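Local coordinates for protein trehalose-6-phosphate phosphatase (Candida albicans, PDB 5DXI) that acts as a phosphatase of the HAD clan and holds a magnesium ion and a beryllium trifluoride ion together in one pocket, at residues Asn242-Ile247 with Tyr264-Val269; Asn15-Ser20 with Pro60-Trp65. One frame throughout, in Å; residues are numbered along the deposited sequence.

Contact 1: Asn242-Ile247 with Tyr264-Val269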
loop_
_atom_site.group_PDB
_atom_site.type_symbol
_atom_site.label_atom_id
_atom_site.label_comp_id
_atom_site.label_asym_id
_atom_site.label_seq_id
_atom_site.Cartn_x
_atom_site.Cartn_y
_atom_site.Cartn_z
ATOM N N ASN A 242 -4.034 0.644 9.719
ATOM C CA ASN A 242 -3.876 0.307 11.131
ATOM C C ASN A 242 -2.720 1.091 11.763
ATOM O O ASN A 242 -2.862 1.608 12.856
ATOM C CB ASN A 242 -3.659 -1.194 11.309
ATOM C CG ASN A 242 -4.949 -1.953 11.530
ATOM O OD1 ASN A 242 -5.813 -1.550 12.329
ATOM N ND2 ASN A 242 -5.088 -3.075 10.831
ATOM N N SER A 243 -1.577 1.168 11.081
ATOM C CA SER A 243 -0.445 1.932 11.620
ATOM C C SER A 243 -0.817 3.389 11.818
ATOM O O SER A 243 -0.476 3.984 12.847
ATOM C CB SER A 243 0.800 1.841 10.726
ATOM O OG SER A 243 1.410 0.580 10.886
ATOM N N LEU A 244 -1.510 3.965 10.840
ATOM C CA LEU A 244 -1.958 5.349 10.979
ATOM C C LEU A 244 -2.944 5.548 12.129
ATOM O O LEU A 244 -2.863 6.546 12.849
ATOM C CB LEU A 244 -2.593 5.841 9.685
ATOM C CG LEU A 244 -1.618 6.150 8.562
ATOM C CD1 LEU A 244 -2.415 6.480 7.323
ATOM C CD2 LEU A 244 -0.692 7.313 8.936
ATOM N N ASN A 245 -3.884 4.623 12.294
ATOM C CA ASN A 245 -4.824 4.715 13.415
ATOM C C ASN A 245 -4.104 4.659 14.762
ATOM O O ASN A 245 -4.429 5.399 15.688
ATOM C CB ASN A 245 -5.864 3.601 13.338
ATOM C CG ASN A 245 -6.811 3.772 12.165
ATOM O OD1 ASN A 245 -7.010 4.886 11.658
ATOM N ND2 ASN A 245 -7.393 2.663 11.715
ATOM N N GLU A 246 -3.140 3.757 14.870
ATOM C CA GLU A 246 -2.355 3.620 16.091
ATOM C C GLU A 246 -1.545 4.878 16.399
ATOM O O GLU A 246 -1.473 5.317 17.543
ATOM C CB GLU A 246 -1.444 2.405 15.970
ATOM C CG GLU A 246 -2.228 1.102 15.901
ATOM C CD GLU A 246 -1.330 -0.116 15.808
ATOM O OE1 GLU A 246 -0.121 0.049 15.509
ATOM O OE2 GLU A 246 -1.842 -1.235 16.037
ATOM N N ILE A 247 -0.942 5.467 15.373
ATOM C CA ILE A 247 -0.175 6.688 15.567
ATOM C C ILE A 247 -1.097 7.832 15.998
ATOM O O ILE A 247 -0.778 8.594 16.919
ATOM C CB ILE A 247 0.596 7.063 14.291
ATOM C CG1 ILE A 247 1.745 6.074 14.086
ATOM C CG2 ILE A 247 1.124 8.483 14.385
ATOM C CD1 ILE A 247 2.379 6.120 12.687
ATOM N N TYR A 264 -5.403 15.454 13.684
ATOM C CA TYR A 264 -3.971 15.519 13.488
ATOM C C TYR A 264 -3.637 15.416 11.998
ATOM O O TYR A 264 -2.480 15.234 11.622
ATOM C CB TYR A 264 -3.281 14.418 14.283
ATOM C CG TYR A 264 -3.483 14.560 15.778
ATOM C CD1 TYR A 264 -2.904 15.614 16.482
ATOM C CD2 TYR A 264 -4.231 13.631 16.487
ATOM C CE1 TYR A 264 -3.080 15.744 17.848
ATOM C CE2 TYR A 264 -4.411 13.751 17.849
ATOM C CZ TYR A 264 -3.835 14.809 18.524
ATOM O OH TYR A 264 -4.014 14.925 19.882
ATOM N N GLY A 265 -4.661 15.535 11.156
ATOM C CA GLY A 265 -4.457 15.484 9.716
ATOM C C GLY A 265 -4.257 14.088 9.142
ATOM O O GLY A 265 -3.749 13.943 8.027
ATOM N N VAL A 266 -4.707 13.062 9.862
ATOM C CA VAL A 266 -4.485 11.689 9.423
ATOM C C VAL A 266 -5.675 11.137 8.624
ATOM O O VAL A 266 -6.779 10.986 9.153
ATOM C CB VAL A 266 -4.207 10.773 10.627
ATOM C CG1 VAL A 266 -3.880 9.364 10.165
ATOM C CG2 VAL A 266 -3.064 11.336 11.457
ATOM N N TYR A 267 -5.449 10.814 7.351
ATOM C CA TYR A 267 -6.548 10.333 6.520
ATOM C C TYR A 267 -6.248 8.973 5.860
ATOM O O TYR A 267 -5.735 8.908 4.733
ATOM C CB TYR A 267 -6.908 11.370 5.452
ATOM C CG TYR A 267 -7.301 12.730 6.008
ATOM C CD1 TYR A 267 -8.604 12.991 6.426
ATOM C CD2 TYR A 267 -6.374 13.765 6.074
ATOM C CE1 TYR A 267 -8.967 14.235 6.927
ATOM C CE2 TYR A 267 -6.722 15.009 6.564
ATOM C CZ TYR A 267 -8.019 15.240 6.990
ATOM O OH TYR A 267 -8.349 16.484 7.469
ATOM N N PRO A 268 -6.553 7.877 6.572
ATOM C CA PRO A 268 -6.477 6.567 5.917
ATOM C C PRO A 268 -7.763 6.290 5.151
ATOM O O PRO A 268 -8.853 6.282 5.731
ATOM C CB PRO A 268 -6.297 5.592 7.076
ATOM C CG PRO A 268 -6.886 6.297 8.273
ATOM C CD PRO A 268 -6.862 7.779 8.015
ATOM N N VAL A 269 -7.627 6.049 3.852
ATOM C CA VAL A 269 -8.778 5.991 2.964
ATOM C C VAL A 269 -8.743 4.721 2.119
ATOM O O VAL A 269 -7.785 4.487 1.379
ATOM C CB VAL A 269 -8.817 7.223 2.033
ATOM C CG1 VAL A 269 -10.070 7.197 1.177
ATOM C CG2 VAL A 269 -8.742 8.516 2.844
#
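L244 is the residue through which 242-247 leans most heavily on 264-269, and it touches both V266 and P268. It leaves the helix toward the strand, and its CB lies 3.8 Å from CG1 of V266. CG is set beside the backbone N and anti to the carbonyl carbon (chi1 -75°), and the two methyls divide the neighbours between them: CD2 comes to 4.0 Å from the same V266 CG1, while CD1 touches P268 CB, also at 4.0 Å. A forked, purely apolar side chain suits a buried place where one residue must cover two neighbours. L244 also rests on C230, so it bears on both strands of a beta-alpha-beta unit: strand 227-232, helix 235-253 and the parallel strand 266-271, part of the Rossmann-like core of the HAD fold. The axes of 242-247 and 266-269 run nearly antiparallel, at 155°, and approach to 8.6 Å; no hydrogen bond passes between the two segments. The next residue, N245, sits at the border of this apolar patch, and only its amide end comes close to P268. Its OD1 lies 3.7 Å from P268 CG, a simple van der Waals touch, and ND2 donates to the carbonyl of V279; an amide can thus brush a proline ring while its polar end holds a loop. Across from both, V266 and P268 are compact residues directed at the helix. P268 has no N-H to offer, yet it still takes part in backbone bonding with I281, where its carbonyl must be the acceptor, and its ring also touches F241.

Contact 2: Asn15-Ser20 with Pro60-Trp65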
loop_
_atom_site.group_PDB
_atom_site.type_symbol
_atom_site.label_atom_id
_atom_site.label_comp_id
_atom_site.label_asym_id
_atom_site.label_seq_id
_atom_site.Cartn_x
_atom_site.Cartn_y
_atom_site.Cartn_z
ATOM N N ASN A 15 -9.238 21.335 2.432
ATOM C CA ASN A 15 -8.976 22.369 3.424
ATOM C C ASN A 15 -7.804 22.034 4.332
ATOM O O ASN A 15 -6.978 22.900 4.632
ATOM C CB ASN A 15 -10.231 22.647 4.249
ATOM C CG ASN A 15 -11.252 23.452 3.466
ATOM O OD1 ASN A 15 -10.879 24.238 2.587
ATOM N ND2 ASN A 15 -12.536 23.263 3.769
ATOM N N ASN A 16 -7.728 20.785 4.777
ATOM C CA ASN A 16 -6.641 20.378 5.658
ATOM C C ASN A 16 -5.320 20.437 4.874
ATOM O O ASN A 16 -4.287 20.836 5.418
ATOM C CB ASN A 16 -6.880 18.971 6.207
ATOM C CG ASN A 16 -6.068 18.673 7.467
ATOM O OD1 ASN A 16 -6.549 18.845 8.577
ATOM N ND2 ASN A 16 -4.825 18.272 7.294
ATOM N N TYR A 17 -5.377 20.047 3.598
ATOM C CA TYR A 17 -4.208 20.088 2.705
ATOM C C TYR A 17 -3.641 21.493 2.588
ATOM O O TYR A 17 -2.463 21.712 2.843
ATOM C CB TYR A 17 -4.563 19.576 1.303
ATOM C CG TYR A 17 -3.427 19.701 0.282
ATOM C CD1 TYR A 17 -2.432 18.739 0.205
ATOM C CD2 TYR A 17 -3.373 20.763 -0.624
ATOM C CE1 TYR A 17 -1.404 18.830 -0.732
ATOM C CE2 TYR A 17 -2.342 20.865 -1.565
ATOM C CZ TYR A 17 -1.359 19.895 -1.605
ATOM O OH TYR A 17 -0.326 19.970 -2.513
ATOM N N LYS A 18 -4.494 22.448 2.244
ATOM C CA LYS A 18 -4.032 23.809 2.030
ATOM C C LYS A 18 -3.616 24.504 3.336
ATOM O O LYS A 18 -2.808 25.432 3.321
ATOM C CB LYS A 18 -5.101 24.600 1.263
ATOM C CG LYS A 18 -5.334 23.964 -0.106
ATOM C CD LYS A 18 -6.371 24.668 -0.971
ATOM C CE LYS A 18 -5.757 25.125 -2.316
ATOM N NZ LYS A 18 -4.839 24.120 -2.971
ATOM N N GLU A 19 -4.144 24.044 4.466
ATOM C CA GLU A 19 -3.754 24.596 5.756
ATOM C C GLU A 19 -2.383 24.092 6.221
ATOM O O GLU A 19 -1.653 24.807 6.913
ATOM C CB GLU A 19 -4.809 24.276 6.818
ATOM C CG GLU A 19 -5.130 25.442 7.741
ATOM C CD GLU A 19 -5.985 26.503 7.072
ATOM O OE1 GLU A 19 -6.481 26.263 5.949
ATOM O OE2 GLU A 19 -6.158 27.584 7.671
ATOM N N SER A 20 -2.051 22.857 5.853
ATOM C CA SER A 20 -0.870 22.163 6.375
ATOM C C SER A 20 0.466 22.554 5.723
ATOM O O SER A 20 0.508 23.025 4.587
ATOM C CB SER A 20 -1.072 20.663 6.230
ATOM O OG SER A 20 -1.176 20.323 4.855
ATOM N N PRO A 60 7.578 21.707 -2.296
ATOM C CA PRO A 60 8.522 21.213 -1.289
ATOM C C PRO A 60 7.840 20.897 0.056
ATOM O O PRO A 60 8.464 20.261 0.910
ATOM C CB PRO A 60 9.530 22.361 -1.153
ATOM C CG PRO A 60 8.779 23.575 -1.594
ATOM C CD PRO A 60 7.852 23.104 -2.679
ATOM N N LYS A 61 6.594 21.333 0.247
ATOM C CA LYS A 61 5.839 20.931 1.438
ATOM C C LYS A 61 5.433 19.459 1.377
ATOM O O LYS A 61 5.130 18.844 2.406
ATOM C CB LYS A 61 4.578 21.787 1.620
ATOM C CG LYS A 61 4.820 23.255 1.942
ATOM C CD LYS A 61 3.496 24.011 2.031
ATOM C CE LYS A 61 3.711 25.481 2.380
ATOM N NZ LYS A 61 2.497 26.319 2.131
ATOM N N ASN A 62 5.448 18.892 0.174
ATOM C CA ASN A 62 4.948 17.537 -0.034
ATOM C C ASN A 62 6.048 16.480 -0.133
ATOM O O ASN A 62 7.068 16.692 -0.787
ATOM C CB ASN A 62 4.096 17.484 -1.296
ATOM C CG ASN A 62 2.822 18.298 -1.175
ATOM O OD1 ASN A 62 2.394 18.649 -0.074
ATOM N ND2 ASN A 62 2.219 18.616 -2.313
ATOM N N GLN A 63 5.820 15.340 0.515
ATOM C CA GLN A 63 6.630 14.140 0.320
ATOM C C GLN A 63 5.707 13.004 -0.112
ATOM O O GLN A 63 4.711 12.708 0.561
ATOM C CB GLN A 63 7.373 13.750 1.595
ATOM C CG GLN A 63 8.434 14.731 2.050
ATOM C CD GLN A 63 9.577 14.818 1.065
ATOM O OE1 GLN A 63 10.355 13.875 0.921
ATOM N NE2 GLN A 63 9.681 15.949 0.375
ATOM N N ILE A 64 6.016 12.373 -1.236
ATOM C CA ILE A 64 5.138 11.334 -1.756
ATOM C C ILE A 64 5.823 9.977 -1.816
ATOM O O ILE A 64 6.933 9.851 -2.340
ATOM C CB ILE A 64 4.630 11.683 -3.156
ATOM C CG1 ILE A 64 3.937 13.047 -3.155
ATOM C CG2 ILE A 64 3.695 10.591 -3.670
ATOM C CD1 ILE A 64 3.669 13.563 -4.566
ATOM N N TRP A 65 5.149 8.958 -1.290
ATOM C CA TRP A 65 5.670 7.599 -1.319
ATOM C C TRP A 65 4.688 6.635 -1.976
ATOM O O TRP A 65 3.473 6.671 -1.704
ATOM C CB TRP A 65 6.003 7.126 0.101
ATOM C CG TRP A 65 7.311 7.666 0.564
ATOM C CD1 TRP A 65 7.574 8.948 0.943
ATOM C CD2 TRP A 65 8.539 6.950 0.680
ATOM N NE1 TRP A 65 8.891 9.073 1.295
ATOM C CE2 TRP A 65 9.511 7.863 1.134
ATOM C CE3 TRP A 65 8.912 5.622 0.445
ATOM C CZ2 TRP A 65 10.835 7.491 1.370
ATOM C CZ3 TRP A 65 10.229 5.253 0.669
ATOM C CH2 TRP A 65 11.174 6.183 1.132
#
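Y17 and N62 meet at their polar ends, the two side chains crossing at about a right angle. From CB, the Y17 ring is sent off with CG anti to the backbone N (chi1 175°), and it leaves helix 10-19 for a place where it touches F25 and L56. Farther out, CE1 lies 3.9 Å from N62 OD1, and CZ is 3.9 Å from N62 ND2. At the tip, OH accepts a hydrogen bond from N62 ND2, 2.9 Å long and nearly straight at 169°, with the oxygen in the plane of the amide. This ties the helix to strand 62-67 of the mixed sheet of the HAD core, next to strand 23-27. Asparagine suits the buried place because both ends of its amide are used: ND2 also donates to L56 O, and OD1 accepts from R23, which makes a cation-pi contact with the Y17 ring as well. Where the helix ends, S20 OG donates to Y17 O at 2.8 Å; S20 N binds the same oxygen from the same face. At the solvent side, K61 lays its extended chain past the helix end, with CD 4.1 Å from S20 O.

Overall arrangement
Both contacts dock a helix on the same mixed sheet. Contact 1 lies nearer the centre of the chain and belongs to the crossover from strand 227-232 to strand 266-271; it is apolar, with an amide at its edge, yet only partly buried, since N245 and V266 are partly exposed. Contact 2 lies farther out, at the start of strand 62-67, but its Y17, S20 and N62 are buried and K61 alone is exposed; there the helix preceding the first strand is held by polar bonds gathered around R23. Helix 10-19 also links the two: its N16 OD1 lies 3.2 Å from Y267 OH, a probable hydrogen bond, and N16 ND2 packs on G265.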